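Local structure of sensor protein (Geobacter sulfurreducens, 3H7M) at residues R11-G16 and M48-E53; P22-I27 and G35-L40; P92-Y97 and Q191-A196. The protein is a sensor kinase that probably phosphorylates a protein histidine using ATP, and this piece is its sensor domain, which resembles periplasmic binding proteins. All blocks are in the same frame, centred on the assembly; numbering follows the deposited sequence.

The three contacts all lie in one sensor domain with the fold of family 3 solute-binding proteins. Contact 1 pairs strands 13-18 and 52-57 at one edge of the mixed sheet. Contact 2 is nested inside the loop that contact 1 closes, at the start of helix 36-48, which leads on to strand 52-57. Contact 3 comes later in the chain and joins strands 87-103 and 181-198 of the same sheet. The centre of contact 1 is about 16 Å from that of contact 2 and about 20 Å from that of contact 3. Contacts 2 and 3, centres about 13 Å apart, touch, tying the helix start to long strands that link two lobes, as in periplasmic binding proteins.

Contact 1: residues R11-G16 and M48-E53; sequences RTIVVG and MGMTVE
Thr-12 meets Glu-53 through carbon, with CG2 of Thr-12 3.8 Å from CB of Glu-53. This methyl stands anti to the backbone N, while OG1 (chi1 -76°) turns toward the CG2 methyl of Thr-51. The modelled gap to that methyl is so short that its exact value is doubtful. With an alanine in place of Thr-12 both branches go, and CB of Glu-53 and CG2 of Thr-51 would probably be left with a gap beside them. Three backbone bonds join the strands. Ile-13 N donates to Thr-51 O at 2.7 Å, and Glu-53 N returns a bond to Ile-13 O at 2.8 Å. Ile-13 thus straddles Val-52, whose CA also makes a CH...O contact with Ile-13 O. Val-15 N reaches Glu-53 O at 2.7 Å, with an N-H...O angle of 174°. The pairing is parallel. Strand 13-18, helix 36-48 and strand 52-57 form a beta-alpha-beta crossover, with a small antiparallel sheet inserted before the helix. Ile-13 and Val-52 share one face of the sheet, and CG2 of Val-15 packs 3.9 Å from CB of Val-52. CD1 of Ile-13 lies 4.3 Å from CB of Met-50. Further out, helix 36-48 meets this apolar group through Thr-41, Ile-44 and Ala-45, and Leu-204 of helix 202-218 touches Ile-13. A Schellman motif at Gly-49 ends helix 36-48 and turns the chain toward the strand. Val-14 and Glu-53 lie on the other face of the sheet, where the carboxylate of Glu-53 forms a salt bridge with Arg-55.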
# COMPACT_ATOMS: atom_id res chain seq x y z
N ARG A 11 -15.10 4.56 -21.86
CA ARG A 11 -15.85 3.94 -20.78
C ARG A 11 -15.12 4.24 -19.47
O ARG A 11 -14.01 3.74 -19.25
CB ARG A 11 -15.90 2.42 -20.98
CG ARG A 11 -16.55 1.66 -19.83
CD ARG A 11 -16.58 0.16 -20.08
NE ARG A 11 -17.44 -0.53 -19.12
CZ ARG A 11 -18.75 -0.31 -18.99
NH1 ARG A 11 -19.36 0.59 -19.75
NH2 ARG A 11 -19.45 -0.98 -18.08
N THR A 12 -15.72 5.04 -18.60
CA THR A 12 -15.10 5.38 -17.32
C THR A 12 -14.39 4.21 -16.65
O THR A 12 -14.98 3.15 -16.44
CB THR A 12 -16.14 5.92 -16.32
OG1 THR A 12 -16.49 7.27 -16.67
CG2 THR A 12 -15.59 5.88 -14.89
N ILE A 13 -13.12 4.41 -16.32
CA ILE A 13 -12.36 3.38 -15.64
C ILE A 13 -12.54 3.60 -14.14
O ILE A 13 -12.35 4.72 -13.64
CB ILE A 13 -10.86 3.44 -15.96
CG1 ILE A 13 -10.63 3.00 -17.40
CG2 ILE A 13 -10.08 2.54 -15.04
CD1 ILE A 13 -11.10 4.01 -18.41
N VAL A 14 -12.92 2.54 -13.44
CA VAL A 14 -13.13 2.62 -12.01
C VAL A 14 -11.90 2.17 -11.27
O VAL A 14 -11.46 1.02 -11.42
CB VAL A 14 -14.31 1.79 -11.58
CG1 VAL A 14 -14.42 1.78 -10.06
CG2 VAL A 14 -15.56 2.38 -12.17
N VAL A 15 -11.36 3.07 -10.46
CA VAL A 15 -10.14 2.81 -9.72
C VAL A 15 -10.32 2.42 -8.26
O VAL A 15 -10.85 3.20 -7.44
CB VAL A 15 -9.21 4.02 -9.78
CG1 VAL A 15 -7.82 3.61 -9.30
CG2 VAL A 15 -9.17 4.56 -11.20
N GLY A 16 -9.87 1.22 -7.94
CA GLY A 16 -9.97 0.74 -6.58
C GLY A 16 -8.72 1.06 -5.79
O GLY A 16 -7.64 1.29 -6.37
N MET A 48 -3.30 9.61 -21.07
CA MET A 48 -3.89 8.53 -21.85
C MET A 48 -5.31 8.84 -22.31
O MET A 48 -5.96 8.01 -22.95
CB MET A 48 -3.91 7.23 -21.04
CG MET A 48 -2.56 6.76 -20.55
SD MET A 48 -1.34 6.77 -21.86
CE MET A 48 -2.07 5.49 -22.95
N GLY A 49 -5.79 10.03 -21.98
CA GLY A 49 -7.13 10.41 -22.36
C GLY A 49 -8.21 9.55 -21.73
O GLY A 49 -9.22 9.27 -22.36
N MET A 50 -8.00 9.11 -20.49
CA MET A 50 -8.98 8.28 -19.78
C MET A 50 -9.86 9.10 -18.86
O MET A 50 -9.54 10.23 -18.48
CB MET A 50 -8.30 7.25 -18.88
CG MET A 50 -7.52 6.16 -19.52
SD MET A 50 -6.88 5.08 -18.20
CE MET A 50 -5.42 5.95 -17.81
N THR A 51 -10.96 8.48 -18.47
CA THR A 51 -11.86 9.09 -17.52
C THR A 51 -11.88 8.07 -16.40
O THR A 51 -12.12 6.88 -16.63
CB THR A 51 -13.26 9.27 -18.10
OG1 THR A 51 -13.33 10.55 -18.74
CG2 THR A 51 -14.31 9.19 -17.01
N VAL A 52 -11.62 8.53 -15.18
CA VAL A 52 -11.57 7.63 -14.04
C VAL A 52 -12.48 8.02 -12.89
O VAL A 52 -12.74 9.20 -12.67
CB VAL A 52 -10.13 7.55 -13.49
CG1 VAL A 52 -9.18 7.03 -14.54
CG2 VAL A 52 -9.68 8.94 -13.03
N GLU A 53 -12.96 7.02 -12.16
CA GLU A 53 -13.80 7.24 -10.99
C GLU A 53 -13.04 6.54 -9.88
O GLU A 53 -12.66 5.38 -10.05
CB GLU A 53 -15.16 6.58 -11.16
CG GLU A 53 -16.09 6.80 -9.98
CD GLU A 53 -17.31 5.89 -9.99
OE1 GLU A 53 -17.96 5.76 -11.05
OE2 GLU A 53 -17.63 5.31 -8.93

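Contact 2: residues P22-I27 and G35-L40; sequences PPYEFI and GYNVEL
Tyr-24 and Asn-37 form the tight part of this contact. Asn-37 N donates to Tyr-24 O at 2.6 Å, and Tyr-36 N donates to Pro-23 O at 2.9 Å. Two carbonyls of the 22-27 segment thus accept the N-H groups of the first helical turn. The helix start would probably polarise both carbonyls. Tyr-24 and Glu-25 form a classic beta bulge beside the helix start. Gly-35 is at the N-cap position. A CB on it would clash with Tyr-24 O, and its backbone angles by themselves already call for glycine. The side chain of Asn-37 comes back toward the same segment. Its CG is anti to the carbonyl carbon (chi1 -63°), and its ND2 gives a nearly straight bond of 2.8 Å to Glu-25 OE1. OE1 lies in the plane of the amide, but the amide meets it from above the carboxylate plane, 62° out of it. The buried carboxylate has further donors: Gln-75 NE2 also binds OE1, and Asp-18 N binds OE2. OD1 of Asn-37 packs 3.5 Å from CB of Tyr-24. The two tyrosines meet through CD1 atoms 3.9 Å apart, with CD1 of Tyr-36 at the edge of the Tyr-24 ring and in its plane. The looser side is at Phe-26, which is partly exposed. There a single ring atom, CE2, approaches Gly-35 CA at 3.8 Å. Around the contact, Asn-37 ND2 also bonds to Tyr-193 OH of strand 181-198. Tyr-24 packs on Val-96 of strand 87-103 and on Val-167 and Pro-168 of helix 166-175, while Tyr-36 lies against helix 220-227.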
# COMPACT_ATOMS: atom_id res chain seq x y z
N PRO A 22 -2.35 6.15 3.72
CA PRO A 22 -1.54 7.34 3.42
C PRO A 22 -0.07 7.05 3.56
O PRO A 22 0.34 6.20 4.33
CB PRO A 22 -2.03 8.35 4.45
CG PRO A 22 -2.32 7.48 5.62
CD PRO A 22 -3.10 6.36 4.97
N PRO A 23 0.76 7.76 2.81
CA PRO A 23 0.44 8.81 1.85
C PRO A 23 0.16 8.30 0.43
O PRO A 23 0.07 9.11 -0.49
CB PRO A 23 1.68 9.66 1.89
CG PRO A 23 2.73 8.62 1.93
CD PRO A 23 2.22 7.67 2.99
N TYR A 24 0.05 6.99 0.25
CA TYR A 24 -0.19 6.45 -1.08
C TYR A 24 -1.59 6.71 -1.58
O TYR A 24 -1.77 7.19 -2.70
CB TYR A 24 0.10 4.95 -1.13
CG TYR A 24 1.55 4.65 -0.80
CD1 TYR A 24 2.57 5.23 -1.53
CD2 TYR A 24 1.89 3.83 0.27
CE1 TYR A 24 3.91 5.02 -1.19
CE2 TYR A 24 3.23 3.63 0.62
CZ TYR A 24 4.22 4.22 -0.11
OH TYR A 24 5.54 3.99 0.23
N GLU A 25 -2.57 6.38 -0.76
CA GLU A 25 -3.96 6.60 -1.12
C GLU A 25 -4.84 6.68 0.11
O GLU A 25 -4.65 5.92 1.07
CB GLU A 25 -4.47 5.49 -2.06
CG GLU A 25 -4.29 4.07 -1.54
CD GLU A 25 -4.58 3.04 -2.61
OE1 GLU A 25 -4.40 3.38 -3.79
OE2 GLU A 25 -4.97 1.89 -2.28
N PHE A 26 -5.81 7.59 0.08
CA PHE A 26 -6.71 7.75 1.20
C PHE A 26 -7.77 8.81 0.94
O PHE A 26 -7.55 9.76 0.19
CB PHE A 26 -5.93 8.14 2.46
CG PHE A 26 -5.20 9.45 2.34
CD1 PHE A 26 -5.77 10.63 2.80
CD2 PHE A 26 -3.93 9.51 1.75
CE1 PHE A 26 -5.10 11.87 2.67
CE2 PHE A 26 -3.24 10.74 1.61
CZ PHE A 26 -3.83 11.92 2.07
N ILE A 27 -8.92 8.62 1.57
CA ILE A 27 -10.00 9.59 1.48
C ILE A 27 -9.61 10.61 2.52
O ILE A 27 -9.36 10.25 3.67
CB ILE A 27 -11.35 8.95 1.88
CG1 ILE A 27 -11.80 7.97 0.79
CG2 ILE A 27 -12.38 10.03 2.10
CD1 ILE A 27 -13.12 7.29 1.07
N GLY A 35 -3.65 11.46 -2.26
CA GLY A 35 -2.42 10.71 -2.14
C GLY A 35 -1.62 10.54 -3.41
O GLY A 35 -2.09 10.86 -4.51
N TYR A 36 -0.40 10.04 -3.22
CA TYR A 36 0.55 9.76 -4.28
C TYR A 36 -0.12 8.94 -5.41
O TYR A 36 -0.07 9.34 -6.57
CB TYR A 36 1.74 8.99 -3.69
CG TYR A 36 2.75 8.44 -4.68
CD1 TYR A 36 2.85 7.06 -4.91
CD2 TYR A 36 3.64 9.29 -5.35
CE1 TYR A 36 3.84 6.53 -5.79
CE2 TYR A 36 4.61 8.78 -6.22
CZ TYR A 36 4.72 7.40 -6.44
OH TYR A 36 5.73 6.90 -7.25
N ASN A 37 -0.75 7.83 -5.06
CA ASN A 37 -1.40 6.97 -6.05
C ASN A 37 -2.42 7.74 -6.87
O ASN A 37 -2.43 7.67 -8.10
CB ASN A 37 -2.10 5.78 -5.36
CG ASN A 37 -1.11 4.83 -4.63
OD1 ASN A 37 0.10 5.01 -4.66
ND2 ASN A 37 -1.66 3.82 -3.98
N VAL A 38 -3.25 8.49 -6.17
CA VAL A 38 -4.32 9.30 -6.77
C VAL A 38 -3.77 10.31 -7.77
O VAL A 38 -4.22 10.42 -8.90
CB VAL A 38 -5.11 10.00 -5.63
CG1 VAL A 38 -6.09 11.03 -6.16
CG2 VAL A 38 -5.88 8.94 -4.85
N GLU A 39 -2.77 11.04 -7.35
CA GLU A 39 -2.15 12.02 -8.19
C GLU A 39 -1.54 11.32 -9.43
O GLU A 39 -1.63 11.81 -10.56
CB GLU A 39 -1.07 12.71 -7.39
CG GLU A 39 -0.89 14.15 -7.73
CD GLU A 39 -0.30 14.94 -6.58
OE1 GLU A 39 -0.84 14.79 -5.45
OE2 GLU A 39 0.67 15.70 -6.82
N LEU A 40 -0.93 10.17 -9.19
CA LEU A 40 -0.31 9.40 -10.26
C LEU A 40 -1.39 8.95 -11.25
O LEU A 40 -1.28 9.13 -12.46
CB LEU A 40 0.39 8.19 -9.64
CG LEU A 40 1.80 7.91 -10.16
CD1 LEU A 40 2.61 9.20 -10.23
CD2 LEU A 40 2.47 6.90 -9.24

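Contact 3: residues P92-Y97 and Q191-A196; sequences PHTIVY and QRYGYA
Tyr-193 O is gripped by two backbone N-H groups, His-93 N at 2.8 Å and Thr-94 N at 3.1 Å. His-93 and Thr-94 both face Tyr-193, which makes a classic beta bulge where the chain turns a corner. The same oxygen sits 3.8 Å above the centre of the His-93 ring. Beyond the bulge the strands pair antiparallel: Tyr-193 N bonds to Thr-94 O, and Val-96 and Gln-191 exchange two bonds. CG2 of Thr-94 lies alongside the Tyr-193 ring, close to CD2, and CG2 of Val-96 packs 3.6 Å from CB of Tyr-193. His-93 also turns an edge toward the face of Tyr-195 in an offset edge-to-face pair, with planes at 68° and CD2 of His-93 3.6 Å from CE1 of Tyr-195. CG of Pro-92 lies over one face of the Arg-192 guanidinium, offset toward its rim. His-93 is further held by its NE2, which bonds to Gln-75 O of strand 73-78, and its backbone O accepts bonds from Tyr-36 OH and Tyr-221 OH. Both long antiparallel strands probably cross between the two lobes, as in periplasmic binding proteins. Strand 181-198 runs between strands 73-78 and 87-103, and helix 36-48 packs on His-93 and Tyr-195 through Leu-40.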
# COMPACT_ATOMS: atom_id res chain seq x y z
N PRO A 92 6.07 -1.61 -11.35
CA PRO A 92 5.73 -0.85 -10.14
C PRO A 92 6.02 0.65 -10.23
O PRO A 92 6.93 1.07 -10.94
CB PRO A 92 6.60 -1.51 -9.08
CG PRO A 92 7.88 -1.78 -9.87
CD PRO A 92 7.37 -2.29 -11.22
N HIS A 93 5.24 1.47 -9.54
CA HIS A 93 5.51 2.90 -9.57
C HIS A 93 6.32 3.30 -8.33
O HIS A 93 6.87 4.40 -8.25
CB HIS A 93 4.23 3.74 -9.75
CG HIS A 93 3.16 3.52 -8.72
ND1 HIS A 93 3.31 3.85 -7.39
CD2 HIS A 93 1.89 3.05 -8.85
CE1 HIS A 93 2.19 3.61 -6.74
NE2 HIS A 93 1.31 3.12 -7.60
N THR A 94 6.41 2.38 -7.37
CA THR A 94 7.21 2.64 -6.17
C THR A 94 7.62 1.35 -5.43
O THR A 94 7.04 0.28 -5.63
CB THR A 94 6.43 3.51 -5.15
OG1 THR A 94 7.29 3.87 -4.06
CG2 THR A 94 5.26 2.73 -4.60
N ILE A 95 8.63 1.46 -4.58
CA ILE A 95 9.09 0.34 -3.77
C ILE A 95 8.74 0.64 -2.31
O ILE A 95 9.13 1.68 -1.76
CB ILE A 95 10.60 0.15 -3.87
CG1 ILE A 95 11.00 -0.04 -5.33
CG2 ILE A 95 11.02 -1.05 -3.04
CD1 ILE A 95 10.32 -1.21 -5.98
N VAL A 96 8.01 -0.26 -1.69
CA VAL A 96 7.57 -0.12 -0.31
C VAL A 96 8.36 -0.99 0.68
O VAL A 96 8.25 -2.21 0.67
CB VAL A 96 6.09 -0.50 -0.17
CG1 VAL A 96 5.63 -0.34 1.27
CG2 VAL A 96 5.27 0.35 -1.09
N TYR A 97 9.15 -0.36 1.53
CA TYR A 97 9.91 -1.09 2.54
C TYR A 97 9.03 -1.25 3.77
O TYR A 97 8.07 -0.52 3.95
CB TYR A 97 11.13 -0.30 2.97
CG TYR A 97 12.30 -0.42 2.05
CD1 TYR A 97 13.12 -1.55 2.07
CD2 TYR A 97 12.65 0.64 1.20
CE1 TYR A 97 14.27 -1.62 1.27
CE2 TYR A 97 13.78 0.57 0.40
CZ TYR A 97 14.59 -0.56 0.45
OH TYR A 97 15.73 -0.60 -0.33
N GLN A 191 9.01 -4.09 -1.18
CA GLN A 191 7.96 -4.55 -2.10
C GLN A 191 7.85 -3.71 -3.37
O GLN A 191 8.15 -2.51 -3.36
CB GLN A 191 6.61 -4.54 -1.39
CG GLN A 191 6.58 -5.37 -0.14
CD GLN A 191 6.89 -6.81 -0.44
OE1 GLN A 191 6.14 -7.48 -1.16
NE2 GLN A 191 8.00 -7.31 0.10
N ARG A 192 7.43 -4.35 -4.46
CA ARG A 192 7.25 -3.66 -5.74
C ARG A 192 5.77 -3.34 -5.73
O ARG A 192 4.93 -4.24 -5.74
CB ARG A 192 7.61 -4.57 -6.90
CG ARG A 192 8.94 -5.28 -6.73
CD ARG A 192 9.40 -5.93 -8.02
NE ARG A 192 10.16 -4.99 -8.86
CZ ARG A 192 10.27 -5.11 -10.18
NH1 ARG A 192 9.68 -6.12 -10.80
NH2 ARG A 192 10.98 -4.21 -10.86
N TYR A 193 5.45 -2.05 -5.71
CA TYR A 193 4.06 -1.56 -5.60
C TYR A 193 3.58 -0.79 -6.84
O TYR A 193 4.25 0.14 -7.32
CB TYR A 193 4.03 -0.67 -4.34
CG TYR A 193 2.70 -0.17 -3.85
CD1 TYR A 193 1.92 -0.93 -2.97
CD2 TYR A 193 2.27 1.13 -4.16
CE1 TYR A 193 0.75 -0.41 -2.40
CE2 TYR A 193 1.10 1.68 -3.59
CZ TYR A 193 0.35 0.91 -2.73
OH TYR A 193 -0.81 1.44 -2.22
N GLY A 194 2.41 -1.15 -7.37
CA GLY A 194 1.95 -0.46 -8.56
C GLY A 194 0.54 -0.79 -8.97
O GLY A 194 -0.25 -1.28 -8.17
N TYR A 195 0.19 -0.51 -10.23
CA TYR A 195 -1.17 -0.83 -10.64
C TYR A 195 -1.31 -2.31 -10.93
O TYR A 195 -0.32 -3.02 -11.11
CB TYR A 195 -1.57 -0.05 -11.89
CG TYR A 195 -1.55 1.45 -11.73
CD1 TYR A 195 -0.36 2.17 -11.84
CD2 TYR A 195 -2.72 2.15 -11.43
CE1 TYR A 195 -0.33 3.53 -11.66
CE2 TYR A 195 -2.70 3.52 -11.25
CZ TYR A 195 -1.50 4.20 -11.36
OH TYR A 195 -1.48 5.56 -11.15
N ALA A 196 -2.56 -2.75 -10.97
CA ALA A 196 -2.91 -4.12 -11.25
C ALA A 196 -4.35 -4.16 -11.78
O ALA A 196 -5.21 -3.38 -11.34
CB ALA A 196 -2.77 -4.95 -10.01